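Long-range contacts in ketosynthase (Streptomyces sp. MSC090213JE08, PDB 6KXD), which belongs to the ketosynthase/chain length factor complex of a highly reducing type II polyketide synthase involved in ishigamide biosynthesis, and probably supports 3-oxoacyl-[acyl-carrier-protein] synthesis: residues T66-L76 with M84-V93; A175-L183 with A359-A369. All coordinates share one frame; numbering follows the deposited sequence.

Contact 1: T66-L76 with M84-V93; sequences TVPGFDIQEQL and MDRLTALALV
The F70 ring has one face covered by a methyl of L90: CD2 of L90 lies 3.9 Å from the ring centroid of F70, only 14° off the ring normal, a CH-pi contact. The same methyl also meets CG2 of V67, which comes past it from the opposite direction at the entrance to the type II turn V67-F70. Chi1 of -170° swings the ring away from the F70 amide and across to helix 86-93, where CB of A89 lies at its edge in the ring plane and CG2 of V93 approaches CE1 of F70 to 3.7 Å. At another part of the rim, R86 lays a guanidinium face on CD2 of F70, NH1 of R86 coming within 3.6 Å of that carbon with the two planes nearly perpendicular. NH2 of R86 is held by a salt bridge to E231, whose carboxylate also takes the backbone N-H of V67.

The short helix 72-76 supplies the other apolar half. I72 turns CG1 onto CB of A89 at 3.6 Å, and L76 drives CD1 against SD of M84, also at 3.6 Å, while its CD2 reaches CG2 of V93. No hydrogen bond joins the two segments, so side-chain packing holds them together. Both helix starts are capped by aspartate: OD2 of D71 accepts from N of E74 through its anti lone pair, and D85 receives both N and OG1 of T88. With axes 10.4 Å apart and inclined by 27°, this is a short amphipathic helix packed nearly parallel on a longer, more buried one, a peripheral element of the ketosynthase N-terminal region in a thiolase-type fold.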
loop_
_atom_site.group_PDB
_atom_site.type_symbol
_atom_site.label_atom_id
_atom_site.label_comp_id
_atom_site.label_asym_id
_atom_site.label_seq_id
_atom_site.Cartn_x
_atom_site.Cartn_y
_atom_site.Cartn_z
ATOM N N THR B 66 -24.595 1.363 6.791
ATOM C CA THR B 66 -23.713 0.741 7.742
ATOM C C THR B 66 -24.019 -0.758 7.762
ATOM O O THR B 66 -25.091 -1.229 7.321
ATOM C CB THR B 66 -23.880 1.346 9.149
ATOM O OG1 THR B 66 -25.281 1.491 9.331
ATOM C CG2 THR B 66 -23.190 2.679 9.348
ATOM N N VAL B 67 -23.071 -1.504 8.321
ATOM C CA VAL B 67 -23.268 -2.904 8.601
ATOM C C VAL B 67 -24.266 -2.999 9.756
ATOM O O VAL B 67 -23.960 -2.540 10.827
ATOM C CB VAL B 67 -21.957 -3.616 8.973
ATOM C CG1 VAL B 67 -22.185 -5.081 9.183
ATOM C CG2 VAL B 67 -20.894 -3.436 7.911
ATOM N N PRO B 68 -25.452 -3.594 9.568
ATOM C CA PRO B 68 -26.443 -3.676 10.641
ATOM C C PRO B 68 -25.972 -4.691 11.696
ATOM O O PRO B 68 -25.417 -5.748 11.341
ATOM C CB PRO B 68 -27.678 -4.186 9.916
ATOM C CG PRO B 68 -27.095 -5.095 8.854
ATOM C CD PRO B 68 -25.873 -4.325 8.361
ATOM N N GLY B 69 -26.166 -4.345 12.965
ATOM C CA GLY B 69 -25.925 -5.270 14.067
ATOM C C GLY B 69 -24.439 -5.516 14.276
ATOM O O GLY B 69 -24.043 -6.594 14.698
ATOM N N PHE B 70 -23.603 -4.532 13.934
ATOM C CA PHE B 70 -22.165 -4.750 13.994
ATOM C C PHE B 70 -21.590 -4.084 15.238
ATOM O O PHE B 70 -21.545 -2.890 15.296
ATOM C CB PHE B 70 -21.419 -4.201 12.778
ATOM C CG PHE B 70 -19.982 -4.648 12.747
ATOM C CD1 PHE B 70 -19.654 -5.930 12.346
ATOM C CD2 PHE B 70 -18.959 -3.810 13.146
ATOM C CE1 PHE B 70 -18.336 -6.358 12.313
ATOM C CE2 PHE B 70 -17.639 -4.244 13.136
ATOM C CZ PHE B 70 -17.330 -5.518 12.725
ATOM N N ASP B 71 -21.165 -4.895 16.211
ATOM C CA ASP B 71 -20.529 -4.368 17.394
ATOM C C ASP B 71 -19.205 -5.100 17.557
ATOM O O ASP B 71 -19.176 -6.322 17.554
ATOM C CB ASP B 71 -21.404 -4.533 18.643
ATOM C CG ASP B 71 -20.691 -4.128 19.925
ATOM O OD1 ASP B 71 -20.708 -2.935 20.243
ATOM O OD2 ASP B 71 -20.007 -4.986 20.514
ATOM N N ILE B 72 -18.130 -4.331 17.692
ATOM C CA ILE B 72 -16.820 -4.871 17.575
ATOM C C ILE B 72 -16.626 -5.923 18.666
ATOM O O ILE B 72 -16.173 -7.023 18.374
ATOM C CB ILE B 72 -15.782 -3.751 17.620
ATOM C CG1 ILE B 72 -15.903 -2.901 16.345
ATOM C CG2 ILE B 72 -14.388 -4.294 17.861
ATOM C CD1 ILE B 72 -15.031 -1.658 16.374
ATOM N N GLN B 73 -17.001 -5.572 19.892
ATOM C CA GLN B 73 -16.659 -6.448 21.033
ATOM C C GLN B 73 -17.563 -7.681 21.026
ATOM O O GLN B 73 -17.121 -8.765 21.390
ATOM C CB GLN B 73 -16.674 -5.627 22.323
ATOM C CG GLN B 73 -15.468 -4.696 22.424
ATOM C CD GLN B 73 -15.133 -4.317 23.846
ATOM O OE1 GLN B 73 -16.004 -3.832 24.565
ATOM N NE2 GLN B 73 -13.869 -4.507 24.248
ATOM N N GLU B 74 -18.802 -7.519 20.553
ATOM C CA GLU B 74 -19.743 -8.595 20.397
ATOM C C GLU B 74 -19.211 -9.609 19.385
ATOM O O GLU B 74 -19.317 -10.811 19.590
ATOM C CB GLU B 74 -21.096 -8.053 19.936
ATOM C CG GLU B 74 -22.169 -9.107 19.854
ATOM C CD GLU B 74 -23.547 -8.573 19.507
ATOM O OE1 GLU B 74 -24.497 -9.371 19.524
ATOM O OE2 GLU B 74 -23.660 -7.364 19.216
ATOM N N GLN B 75 -18.664 -9.108 18.275
ATOM C CA GLN B 75 -18.117 -9.955 17.243
ATOM C C GLN B 75 -16.762 -10.549 17.634
ATOM O O GLN B 75 -16.529 -11.708 17.310
ATOM C CB GLN B 75 -18.020 -9.155 15.937
ATOM C CG GLN B 75 -19.407 -8.825 15.392
ATOM C CD GLN B 75 -20.145 -10.083 14.997
ATOM O OE1 GLN B 75 -19.586 -10.979 14.367
ATOM N NE2 GLN B 75 -21.407 -10.173 15.380
ATOM N N LEU B 76 -15.875 -9.771 18.269
ATOM C CA LEU B 76 -14.490 -10.178 18.365
ATOM C C LEU B 76 -14.081 -10.453 19.808
ATOM O O LEU B 76 -12.974 -10.862 20.026
ATOM C CB LEU B 76 -13.611 -9.085 17.768
ATOM C CG LEU B 76 -13.784 -8.954 16.261
ATOM C CD1 LEU B 76 -12.994 -7.749 15.766
ATOM C CD2 LEU B 76 -13.301 -10.227 15.591
ATOM N N MET B 84 -10.069 -0.788 19.169
ATOM C CA MET B 84 -9.925 -1.287 17.812
ATOM C C MET B 84 -10.736 -0.426 16.850
ATOM O O MET B 84 -11.910 -0.134 17.068
ATOM C CB MET B 84 -10.410 -2.729 17.683
ATOM C CG MET B 84 -10.342 -3.246 16.260
ATOM S SD MET B 84 -10.781 -4.964 16.139
ATOM C CE MET B 84 -9.463 -5.721 17.086
ATOM N N ASP B 85 -10.102 -0.082 15.733
ATOM C CA ASP B 85 -10.800 0.673 14.709
ATOM C C ASP B 85 -11.771 -0.248 13.971
ATOM O O ASP B 85 -11.563 -1.461 13.789
ATOM C CB ASP B 85 -9.818 1.316 13.738
ATOM C CG ASP B 85 -8.970 0.270 13.046
ATOM O OD1 ASP B 85 -8.287 -0.501 13.743
ATOM O OD2 ASP B 85 -9.039 0.199 11.795
ATOM N N ARG B 86 -12.832 0.355 13.465
ATOM C CA ARG B 86 -13.868 -0.357 12.827
ATOM C C ARG B 86 -13.318 -1.041 11.563
ATOM O O ARG B 86 -13.725 -2.131 11.269
ATOM C CB ARG B 86 -15.008 0.606 12.558
ATOM C CG ARG B 86 -16.247 -0.031 11.974
ATOM C CD ARG B 86 -17.289 1.058 11.927
ATOM N NE ARG B 86 -18.541 0.579 11.423
ATOM C CZ ARG B 86 -19.462 -0.033 12.148
ATOM N NH1 ARG B 86 -19.266 -0.211 13.445
ATOM N NH2 ARG B 86 -20.563 -0.480 11.569
ATOM N N LEU B 87 -12.379 -0.401 10.861
ATOM C CA LEU B 87 -11.849 -0.931 9.624
ATOM C C LEU B 87 -11.221 -2.290 9.913
ATOM O O LEU B 87 -11.590 -3.322 9.313
ATOM C CB LEU B 87 -10.829 0.033 9.026
ATOM C CG LEU B 87 -10.083 -0.514 7.811
ATOM C CD1 LEU B 87 -11.067 -0.767 6.671
ATOM C CD2 LEU B 87 -8.990 0.438 7.390
ATOM N N THR B 88 -10.361 -2.301 10.927
ATOM C CA THR B 88 -9.722 -3.523 11.324
ATOM C C THR B 88 -10.775 -4.538 11.722
ATOM O O THR B 88 -10.656 -5.735 11.346
ATOM C CB THR B 88 -8.714 -3.332 12.451
ATOM O OG1 THR B 88 -7.585 -2.599 11.982
ATOM C CG2 THR B 88 -8.243 -4.663 13.012
ATOM N N ALA B 89 -11.753 -4.105 12.496
ATOM C CA ALA B 89 -12.777 -5.031 12.983
ATOM C C ALA B 89 -13.505 -5.671 11.809
ATOM O O ALA B 89 -13.745 -6.875 11.794
ATOM C CB ALA B 89 -13.745 -4.321 13.884
ATOM N N LEU B 90 -13.847 -4.855 10.813
ATOM C CA LEU B 90 -14.561 -5.412 9.680
ATOM C C LEU B 90 -13.729 -6.463 8.955
ATOM O O LEU B 90 -14.272 -7.493 8.492
ATOM C CB LEU B 90 -14.883 -4.289 8.713
ATOM C CG LEU B 90 -15.954 -3.332 9.208
ATOM C CD1 LEU B 90 -15.890 -2.102 8.336
ATOM C CD2 LEU B 90 -17.319 -3.961 9.206
ATOM N N ALA B 91 -12.443 -6.161 8.759
ATOM C CA ALA B 91 -11.512 -7.052 8.106
ATOM C C ALA B 91 -11.427 -8.345 8.902
ATOM O O ALA B 91 -11.394 -9.449 8.315
ATOM C CB ALA B 91 -10.148 -6.448 7.976
ATOM N N LEU B 92 -11.376 -8.209 10.236
ATOM C CA LEU B 92 -11.163 -9.435 11.073
ATOM C C LEU B 92 -12.391 -10.330 10.988
ATOM O O LEU B 92 -12.225 -11.544 10.852
ATOM C CB LEU B 92 -10.858 -9.090 12.525
ATOM C CG LEU B 92 -9.523 -8.386 12.749
ATOM C CD1 LEU B 92 -9.267 -8.128 14.230
ATOM C CD2 LEU B 92 -8.378 -9.146 12.143
ATOM N N VAL B 93 -13.565 -9.722 11.075
ATOM C CA VAL B 93 -14.788 -10.484 11.018
ATOM C C VAL B 93 -14.878 -11.124 9.637
ATOM O O VAL B 93 -15.167 -12.286 9.513
ATOM C CB VAL B 93 -16.031 -9.657 11.343
ATOM C CG1 VAL B 93 -17.289 -10.508 11.118
ATOM C CG2 VAL B 93 -15.992 -9.151 12.771
#

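Contact 2: A175-L183 with A359-A369; sequences AGGRVSGLL and AVDRDGAVAVA. With EDO (1,2-ethanediol), chain D.
V179, in the 3-10 turn leading into helix 180-193, and L182, in the helix, rest on alanines of two antiparallel strands, A359 on one and A365, A367 and A369 on the other, the helix-on-sheet layering of the thiolase fold. CG2 of V179 meets CB of A365 at 3.7 Å, and L182 straddles the next two alanines, CD1 on CB of A367 and CD2 on CB of A369. R178 probably occupies the place at the helix start where ketosynthases carry the active-site cysteine, consistent with a chain length factor.

Outward, where the strands turn, the carboxylate of D361 is met out of its plane by two backbone N-H groups, one on each face: OD1 takes N of R178 at 3.0 Å, and OD2 takes N of D363 at 3.2 Å, forming an Asx turn. An alanine at D361 would probably leave both amides without their mates and the turn less firmly tied to the backbone before helix 180-193.

The R178 chain, bent at chi2, bears NH2 to a salt bridge with D327. Its NH1 donates in the guanidinium plane to O of V360 at 3.0 Å, and weakly to O1 of an ethanediol at 3.3 Å.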
loop_
_atom_site.group_PDB
_atom_site.type_symbol
_atom_site.label_atom_id
_atom_site.label_comp_id
_atom_site.label_asym_id
_atom_site.label_seq_id
_atom_site.Cartn_x
_atom_site.Cartn_y
_atom_site.Cartn_z
ATOM N N ALA B 175 -3.536 0.831 -1.378
ATOM C CA ALA B 175 -4.555 1.824 -1.343
ATOM C C ALA B 175 -5.228 1.822 -2.713
ATOM O O ALA B 175 -5.116 0.868 -3.430
ATOM C CB ALA B 175 -3.949 3.171 -1.011
ATOM N N GLY B 176 -5.920 2.899 -3.084
ATOM C CA GLY B 176 -6.536 2.929 -4.394
ATOM C C GLY B 176 -8.019 3.157 -4.331
ATOM O O GLY B 176 -8.678 3.292 -5.364
ATOM N N GLY B 177 -8.602 3.149 -3.131
ATOM C CA GLY B 177 -10.006 3.415 -3.023
ATOM C C GLY B 177 -10.848 2.387 -3.763
ATOM O O GLY B 177 -10.705 1.175 -3.576
ATOM N N ARG B 178 -11.771 2.837 -4.629
ATOM C CA ARG B 178 -12.669 1.886 -5.240
ATOM C C ARG B 178 -11.962 0.815 -6.088
ATOM O O ARG B 178 -12.531 -0.258 -6.286
ATOM C CB ARG B 178 -13.655 2.607 -6.143
ATOM C CG ARG B 178 -14.474 3.630 -5.408
ATOM C CD ARG B 178 -15.835 3.746 -6.063
ATOM N NE ARG B 178 -16.462 4.930 -5.535
ATOM C CZ ARG B 178 -16.161 6.171 -5.922
ATOM N NH1 ARG B 178 -15.366 6.382 -6.970
ATOM N NH2 ARG B 178 -16.686 7.198 -5.271
ATOM N N VAL B 179 -10.758 1.091 -6.593
ATOM C CA VAL B 179 -10.084 0.117 -7.441
ATOM C C VAL B 179 -9.224 -0.804 -6.572
ATOM O O VAL B 179 -8.600 -1.716 -7.123
ATOM C CB VAL B 179 -9.237 0.734 -8.539
ATOM C CG1 VAL B 179 -10.123 1.534 -9.466
ATOM C CG2 VAL B 179 -8.070 1.538 -7.982
ATOM N N SER B 180 -9.135 -0.520 -5.261
ATOM C CA SER B 180 -8.094 -1.141 -4.435
ATOM C C SER B 180 -8.289 -2.672 -4.382
ATOM O O SER B 180 -7.303 -3.406 -4.246
ATOM C CB SER B 180 -8.033 -0.566 -3.013
ATOM O OG SER B 180 -9.240 -0.904 -2.348
ATOM N N GLY B 181 -9.527 -3.146 -4.374
ATOM C CA GLY B 181 -9.774 -4.624 -4.381
ATOM C C GLY B 181 -9.199 -5.284 -5.618
ATOM O O GLY B 181 -8.679 -6.395 -5.564
ATOM N N LEU B 182 -9.245 -4.587 -6.755
ATOM C CA LEU B 182 -8.679 -5.118 -7.978
ATOM C C LEU B 182 -7.155 -4.995 -8.010
ATOM O O LEU B 182 -6.526 -5.861 -8.534
ATOM C CB LEU B 182 -9.338 -4.454 -9.196
ATOM C CG LEU B 182 -10.846 -4.651 -9.255
ATOM C CD1 LEU B 182 -11.472 -4.017 -10.511
ATOM C CD2 LEU B 182 -11.168 -6.131 -9.251
ATOM N N LEU B 183 -6.583 -3.906 -7.487
ATOM C CA LEU B 183 -5.154 -3.779 -7.343
ATOM C C LEU B 183 -4.671 -4.906 -6.436
ATOM O O LEU B 183 -3.651 -5.505 -6.699
ATOM C CB LEU B 183 -4.843 -2.424 -6.734
ATOM C CG LEU B 183 -5.193 -1.211 -7.594
ATOM C CD1 LEU B 183 -4.815 0.033 -6.839
ATOM C CD2 LEU B 183 -4.470 -1.249 -8.933
ATOM N N ALA B 359 -14.158 -0.724 -11.848
ATOM C CA ALA B 359 -14.252 0.355 -10.877
ATOM C C ALA B 359 -13.423 1.539 -11.342
ATOM O O ALA B 359 -12.470 1.376 -12.075
ATOM C CB ALA B 359 -13.793 -0.084 -9.524
ATOM N N VAL B 360 -13.866 2.713 -10.873
ATOM C CA VAL B 360 -13.207 4.000 -11.073
ATOM C C VAL B 360 -13.101 4.693 -9.724
ATOM O O VAL B 360 -13.937 4.578 -8.894
ATOM C CB VAL B 360 -13.971 4.872 -12.086
ATOM C CG1 VAL B 360 -14.021 4.142 -13.403
ATOM C CG2 VAL B 360 -15.386 5.222 -11.621
ATOM N N ASP B 361 -11.998 5.392 -9.555
ATOM C CA ASP B 361 -11.713 6.002 -8.325
ATOM C C ASP B 361 -11.487 7.482 -8.601
ATOM O O ASP B 361 -11.032 7.883 -9.695
ATOM C CB ASP B 361 -10.539 5.293 -7.676
ATOM C CG ASP B 361 -10.253 5.836 -6.291
ATOM O OD1 ASP B 361 -11.110 5.615 -5.413
ATOM O OD2 ASP B 361 -9.201 6.501 -6.125
ATOM N N ARG B 362 -11.795 8.311 -7.601
ATOM C CA ARG B 362 -11.619 9.747 -7.748
ATOM C C ARG B 362 -10.182 10.068 -8.146
ATOM O O ARG B 362 -9.960 10.910 -8.956
ATOM C CB ARG B 362 -11.948 10.505 -6.459
ATOM C CG ARG B 362 -11.440 11.942 -6.484
ATOM C CD ARG B 362 -12.334 12.941 -5.786
ATOM N NE ARG B 362 -13.178 12.326 -4.779
ATOM C CZ ARG B 362 -12.757 11.895 -3.605
ATOM N NH1 ARG B 362 -11.462 11.785 -3.353
ATOM N NH2 ARG B 362 -13.647 11.596 -2.680
ATOM N N ASP B 363 -9.212 9.344 -7.592
ATOM C CA ASP B 363 -7.816 9.714 -7.747
ATOM C C ASP B 363 -7.302 9.333 -9.148
ATOM O O ASP B 363 -6.119 9.476 -9.379
ATOM C CB ASP B 363 -7.007 9.151 -6.576
ATOM C CG ASP B 363 -7.454 9.710 -5.213
ATOM O OD1 ASP B 363 -7.994 10.836 -5.169
ATOM O OD2 ASP B 363 -7.272 9.012 -4.200
ATOM N N GLY B 364 -8.193 8.893 -10.066
ATOM C CA GLY B 364 -7.904 8.785 -11.530
ATOM C C GLY B 364 -7.785 7.338 -12.043
ATOM O O GLY B 364 -7.812 7.069 -13.263
ATOM N N ALA B 365 -7.696 6.384 -11.119
ATOM C CA ALA B 365 -7.478 4.987 -11.463
ATOM C C ALA B 365 -8.751 4.350 -12.025
ATOM O O ALA B 365 -9.865 4.647 -11.602
ATOM C CB ALA B 365 -6.996 4.241 -10.262
ATOM N N VAL B 366 -8.560 3.452 -12.994
ATOM C CA VAL B 366 -9.570 2.605 -13.498
ATOM C C VAL B 366 -9.048 1.161 -13.460
ATOM O O VAL B 366 -7.872 0.895 -13.676
ATOM C CB VAL B 366 -9.955 3.041 -14.926
ATOM C CG1 VAL B 366 -10.936 2.066 -15.542
ATOM C CG2 VAL B 366 -10.519 4.472 -14.913
ATOM N N ALA B 367 -9.915 0.235 -13.085
ATOM C CA ALA B 367 -9.520 -1.179 -13.115
ATOM C C ALA B 367 -10.716 -2.039 -13.532
ATOM O O ALA B 367 -11.899 -1.753 -13.227
ATOM C CB ALA B 367 -8.959 -1.573 -11.782
ATOM N N VAL B 368 -10.380 -3.140 -14.225
ATOM C CA VAL B 368 -11.326 -4.050 -14.695
ATOM C C VAL B 368 -10.801 -5.452 -14.436
ATOM O O VAL B 368 -9.635 -5.691 -14.663
ATOM C CB VAL B 368 -11.608 -3.843 -16.191
ATOM C CG1 VAL B 368 -12.498 -4.951 -16.727
ATOM C CG2 VAL B 368 -12.221 -2.486 -16.467
ATOM N N ALA B 369 -11.685 -6.330 -13.952
ATOM C CA ALA B 369 -11.351 -7.731 -13.866
ATOM C C ALA B 369 -12.352 -8.542 -14.680
ATOM O O ALA B 369 -13.572 -8.328 -14.601
ATOM C CB ALA B 369 -11.291 -8.228 -12.442
HETATM C C1 EDO D . -14.543 10.132 -9.721
HETATM O O1 EDO D . -15.160 9.099 -8.910
HETATM C C2 EDO D . -14.917 11.596 -9.457
HETATM O O2 EDO D . -15.164 12.120 -10.759
#

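In the fold
Along the chain the two contacts come in series: contact 1 closes before contact 2 opens. Contact 1 joins near neighbours in sequence, whereas contact 2 brings together segments 176 residues apart. Their centres lie 24 Å apart on opposite sides of the chain's centre, and their nearest atoms are still about 9 Å apart. Strands connect them: contact 1 packs on strand 20-29, which pairs with strand 250-259, which in turn pairs with strand 365-373 of contact 2. Contact 2 reaches the neighbouring subunit, D363 forming a salt bridge with R147 of that subunit; no other chain touches contact 1. Local and long-range packing thus build separate regions of one thiolase-type framework.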